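Local coordinates for protein phosphoinositol-specific phospholipase C (Pseudomonas sp., PDB 5FYP) that probably cleaves phosphoinositides at the phosphodiester link between lipid and inositol headgroup, using a bound calcium ion, at residues W66-H70 and G79-N83; L94-N99 and L139-F144. All coordinates share one frame; numbering follows the deposited sequence.

Overall arrangement
After strand 20-25, the chain builds strand 46-52, then runs through the short strand 67-68, which lies antiparallel to it at the rim of one sheet. Interaction 1 closes the small loop that follows, laying 79-83 along 66-70. Helix 94-107 comes next; helix 133-144, after strand 114-120, packs against helix 94-107, so interaction 2 closes a longer loop. The two contacts are in series, neither nested nor crossed, with centres about 14 Å apart. They meet where Leu94 N probably bonds Trp66 O and the Trp66 ring packs on Leu139, and the Cys84-Cys97 disulfide ties the end of the first loop to the helix.

Interaction 1 of 2, residues W66-H70 and G79-N83; sequences WFVRH and GNDNN
Val68 is held at both ends of its backbone by the loop segment 79-83. Val68 N donates to Asn80 OD1 at 3.0 Å, entering in the carbonyl plane of that amide. The Asn80 side chain therefore does what a neighbouring strand would otherwise do. It can because CG lies beside its own backbone N (chi1 -63°), which swings OD1 across to the strand and to the edge of the Phe67 ring, 3.5 Å from CD2. The carbonyl of Val68 accepts twice: Asp81 N donates from 3.0 Å in the carbonyl plane, while Asn82 ND2, also at 3.0 Å, comes in tilted 32° from it. That same ND2 donates to Asn92 O, and OD1 of Asn82 takes a hydrogen bond from Cys84 N, so this buried amide is satisfied at both ends. Strand 67-68 is an outermost strand of a mixed sheet, antiparallel to its neighbour, strand 46-52, in the TIM-barrel-like fold of the PI-PLC family, and the loop covers its outer side without forming a regular strand. Val68 suits a place between polar loop and apolar interior, its side chain touching Leu49, Leu94 and Cys97 and lying about 9 Å from the bound calcium ion. Arg69 runs extended from CG to NE along the carbonyl of Gly79, and NH1 binds Gly79 O at 2.9 Å, on a lone pair and nearly in the guanidinium plane. NH2 goes to Gln54 O and Pro72 O, and Trp52 adds a cation-pi contact. A leucine at Arg69 would probably leave the carbonyls of Gly79, Gln54 and Pro72 without this guanidinium donor, and Trp52 without its cation. Gly79 itself has a positive phi of 74°, a conformation that comes easily without a side chain. Farther along, one water accepts a hydrogen bond from His70 N at 2.8 Å and donates one to Asp81 O.

Interaction 2 of 2, residues L94-N99 and L139-F144; sequences LEACLN and LVARVF
Leu98 is the bump that fills the main hollow between the helices, a knob set into the hole formed by Leu139, Val140, Val143 and Phe144. CD1 lies 4.0 Å from Val140 CG1, CD2 meets the edge of the Phe144 ring in its plane, and at the base of the side chain CB rests 3.9 Å from Val143 CG1. With CG anti to its carbonyl carbon (chi1 -62°), the leucine drives its forked end into the hole. Phe144 crosses it at about a right angle, and Val143 CG1 sits 4.0 Å above the ring plane, over its centre, so the flat ring is bordered on an edge and a face. One turn earlier, Leu94 and Leu139 touch through their CD2 methyls, while Leu139 CD1 lies against CB and CG of Glu95, the two side chains crossing at a slant. Beyond that methyl, the extended Glu95 carries its carboxylate out to the exposed Arg142. The arginine, bent at chi3, clasps it end-on in a salt bridge of two hydrogen bonds, NH1 to OE2 at 2.8 Å and NH2 to OE1 at 3.1 Å. Both nitrogens approach from above the carboxylate plane, and the two flat groups are turned 58° apart. On the same border, a water joins Asn99 OD1 to Val143 O. The axes of the two short segments come within 9.9 Å and cross at -36°, with apolar residues inward and charges outward, characteristic of neighbouring helices on the outside of a TIM-barrel-type fold, here packed over strands 46-52 and 184-189.

Interaction 1 of 2, residues W66-H70 and G79-N83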
# COMPACT_ATOMS: atom_id res chain seq x y z
N TRP A 66 1.50 13.50 -11.29
CA TRP A 66 0.63 13.78 -10.15
C TRP A 66 1.45 14.53 -9.09
O TRP A 66 2.66 14.37 -9.03
CB TRP A 66 0.05 12.50 -9.53
CG TRP A 66 -0.97 11.77 -10.41
CD1 TRP A 66 -2.33 11.84 -10.26
CD2 TRP A 66 -0.73 10.85 -11.49
NE1 TRP A 66 -2.93 11.02 -11.16
CE2 TRP A 66 -1.98 10.40 -11.93
CE3 TRP A 66 0.42 10.38 -12.12
CZ2 TRP A 66 -2.11 9.51 -12.98
CZ3 TRP A 66 0.29 9.49 -13.17
CH2 TRP A 66 -0.96 9.07 -13.59
N PHE A 67 0.74 15.30 -8.26
CA PHE A 67 1.34 16.06 -7.15
C PHE A 67 1.24 15.24 -5.87
O PHE A 67 0.35 14.39 -5.74
CB PHE A 67 0.58 17.35 -6.93
CG PHE A 67 0.62 18.30 -8.07
CD1 PHE A 67 -0.33 18.24 -9.09
CD2 PHE A 67 1.58 19.31 -8.14
CE1 PHE A 67 -0.32 19.15 -10.14
CE2 PHE A 67 1.60 20.22 -9.18
CZ PHE A 67 0.65 20.15 -10.16
N VAL A 68 2.10 15.55 -4.90
CA VAL A 68 2.02 14.93 -3.57
C VAL A 68 1.91 16.05 -2.53
O VAL A 68 2.82 16.87 -2.39
CB VAL A 68 3.19 14.00 -3.29
CG1 VAL A 68 3.25 13.57 -1.83
CG2 VAL A 68 3.14 12.78 -4.20
N ARG A 69 0.81 16.01 -1.79
CA ARG A 69 0.52 16.96 -0.71
C ARG A 69 -0.67 16.43 0.08
O ARG A 69 -1.39 15.53 -0.39
CB ARG A 69 0.18 18.35 -1.25
CG ARG A 69 -1.11 18.40 -2.05
CD ARG A 69 -1.44 19.83 -2.46
NE ARG A 69 -2.70 19.90 -3.21
CZ ARG A 69 -2.82 19.61 -4.49
NH1 ARG A 69 -1.75 19.34 -5.24
NH2 ARG A 69 -4.05 19.58 -5.05
N HIS A 70 -0.92 17.04 1.24
CA HIS A 70 -2.03 16.63 2.06
C HIS A 70 -3.35 17.31 1.69
O HIS A 70 -4.37 16.63 1.53
CB HIS A 70 -1.71 16.86 3.52
CG HIS A 70 -2.73 16.31 4.47
ND1 HIS A 70 -3.51 17.10 5.27
CD2 HIS A 70 -3.17 15.05 4.68
CE1 HIS A 70 -4.32 16.35 6.00
NE2 HIS A 70 -4.15 15.10 5.64
N GLY A 79 0.07 22.39 -4.83
CA GLY A 79 1.20 21.89 -5.59
C GLY A 79 1.77 20.71 -4.87
O GLY A 79 1.04 19.80 -4.54
N ASN A 80 3.09 20.74 -4.69
CA ASN A 80 3.78 19.72 -3.94
C ASN A 80 4.13 20.28 -2.59
O ASN A 80 4.68 21.37 -2.47
CB ASN A 80 5.03 19.26 -4.66
CG ASN A 80 4.71 18.62 -5.98
OD1 ASN A 80 3.87 17.69 -6.05
ND2 ASN A 80 5.38 19.07 -7.05
N ASP A 81 3.78 19.54 -1.55
CA ASP A 81 4.09 19.91 -0.17
C ASP A 81 4.47 18.63 0.55
O ASP A 81 3.60 17.88 1.00
CB ASP A 81 2.92 20.62 0.46
CG ASP A 81 3.20 21.13 1.84
OD1 ASP A 81 4.24 20.81 2.42
OD2 ASP A 81 2.33 21.87 2.35
N ASN A 82 5.76 18.31 0.52
CA ASN A 82 6.22 17.01 0.97
C ASN A 82 7.73 17.05 1.19
O ASN A 82 8.39 18.03 0.86
CB ASN A 82 5.82 15.90 -0.03
CG ASN A 82 6.52 16.06 -1.36
OD1 ASN A 82 7.75 15.99 -1.45
ND2 ASN A 82 5.75 16.30 -2.42
N ASN A 83 8.24 15.94 1.72
CA ASN A 83 9.65 15.78 2.09
C ASN A 83 10.44 14.93 1.10
O ASN A 83 11.52 14.46 1.43
CB ASN A 83 9.73 15.22 3.51
CG ASN A 83 9.02 13.90 3.63
OD1 ASN A 83 8.77 13.24 2.63
ND2 ASN A 83 8.77 13.48 4.86
O HOH W 1 1.31 18.29 2.48

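Interaction 2 of 2, residues L94-N99 and L139-F144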
# COMPACT_ATOMS: atom_id res chain seq x y z
N LEU A 94 4.89 13.21 -7.54
CA LEU A 94 4.73 11.81 -7.26
C LEU A 94 5.89 11.00 -7.78
O LEU A 94 6.47 10.16 -7.08
CB LEU A 94 3.42 11.27 -7.82
CG LEU A 94 3.20 9.77 -7.63
CD1 LEU A 94 3.18 9.37 -6.17
CD2 LEU A 94 1.92 9.31 -8.31
N GLU A 95 6.27 11.26 -9.03
CA GLU A 95 7.39 10.52 -9.63
C GLU A 95 8.66 10.67 -8.81
O GLU A 95 9.41 9.71 -8.61
CB GLU A 95 7.60 10.95 -11.09
CG GLU A 95 8.75 10.25 -11.76
CD GLU A 95 8.79 10.45 -13.26
OE1 GLU A 95 7.83 10.96 -13.86
OE2 GLU A 95 9.80 10.05 -13.88
N ALA A 96 8.91 11.89 -8.33
CA ALA A 96 10.10 12.12 -7.51
C ALA A 96 10.07 11.30 -6.21
O ALA A 96 11.07 10.69 -5.79
CB ALA A 96 10.24 13.58 -7.19
N CYS A 97 8.92 11.29 -5.56
CA CYS A 97 8.74 10.51 -4.34
C CYS A 97 8.95 9.01 -4.59
O CYS A 97 9.61 8.32 -3.82
CB CYS A 97 7.38 10.74 -3.71
SG CYS A 97 7.07 12.42 -3.11
N LEU A 98 8.37 8.53 -5.68
CA LEU A 98 8.56 7.14 -6.05
C LEU A 98 10.05 6.83 -6.32
O LEU A 98 10.55 5.78 -5.91
CB LEU A 98 7.71 6.77 -7.26
CG LEU A 98 6.20 6.89 -7.07
CD1 LEU A 98 5.51 6.50 -8.36
CD2 LEU A 98 5.68 6.05 -5.93
N ASN A 99 10.74 7.74 -6.99
CA ASN A 99 12.17 7.56 -7.23
C ASN A 99 13.01 7.54 -5.97
O ASN A 99 14.00 6.80 -5.91
CB ASN A 99 12.68 8.59 -8.21
CG ASN A 99 12.57 8.11 -9.64
OD1 ASN A 99 12.99 6.99 -9.97
ND2 ASN A 99 12.06 8.95 -10.50
N LEU A 139 3.45 4.88 -15.30
CA LEU A 139 4.37 5.63 -14.44
C LEU A 139 5.04 4.69 -13.44
O LEU A 139 6.26 4.71 -13.31
CB LEU A 139 3.64 6.75 -13.69
CG LEU A 139 4.43 7.40 -12.55
CD1 LEU A 139 5.69 8.05 -13.09
CD2 LEU A 139 3.59 8.42 -11.81
N VAL A 140 4.24 3.93 -12.69
CA VAL A 140 4.86 3.16 -11.63
C VAL A 140 5.79 2.07 -12.20
O VAL A 140 6.81 1.76 -11.61
CB VAL A 140 3.84 2.61 -10.62
CG1 VAL A 140 3.04 3.77 -9.99
CG2 VAL A 140 2.90 1.57 -11.20
N ALA A 141 5.42 1.53 -13.35
CA ALA A 141 6.27 0.53 -14.01
C ALA A 141 7.56 1.15 -14.53
O ALA A 141 8.61 0.56 -14.45
CB ALA A 141 5.51 -0.15 -15.15
N ARG A 142 7.46 2.35 -15.06
CA ARG A 142 8.66 3.07 -15.55
C ARG A 142 9.64 3.37 -14.42
O ARG A 142 10.84 3.22 -14.57
CB ARG A 142 8.25 4.35 -16.26
CG ARG A 142 9.41 5.12 -16.83
CD ARG A 142 8.91 6.15 -17.86
NE ARG A 142 7.93 7.07 -17.28
CZ ARG A 142 8.22 8.05 -16.42
NH1 ARG A 142 9.46 8.25 -16.03
NH2 ARG A 142 7.25 8.82 -15.96
N VAL A 143 9.11 3.76 -13.27
CA VAL A 143 9.97 4.04 -12.13
C VAL A 143 10.57 2.75 -11.55
O VAL A 143 11.78 2.64 -11.39
CB VAL A 143 9.21 4.79 -11.02
CG1 VAL A 143 10.05 4.91 -9.75
CG2 VAL A 143 8.82 6.18 -11.50
N PHE A 144 9.73 1.77 -11.25
CA PHE A 144 10.17 0.60 -10.48
C PHE A 144 10.65 -0.58 -11.29
O PHE A 144 11.38 -1.41 -10.75
CB PHE A 144 9.06 0.14 -9.52
CG PHE A 144 8.80 1.13 -8.42
CD1 PHE A 144 9.73 1.30 -7.41
CD2 PHE A 144 7.65 1.89 -8.39
CE1 PHE A 144 9.53 2.20 -6.39
CE2 PHE A 144 7.44 2.81 -7.37
CZ PHE A 144 8.38 2.98 -6.37
O HOH W 2 13.49 4.86 -12.01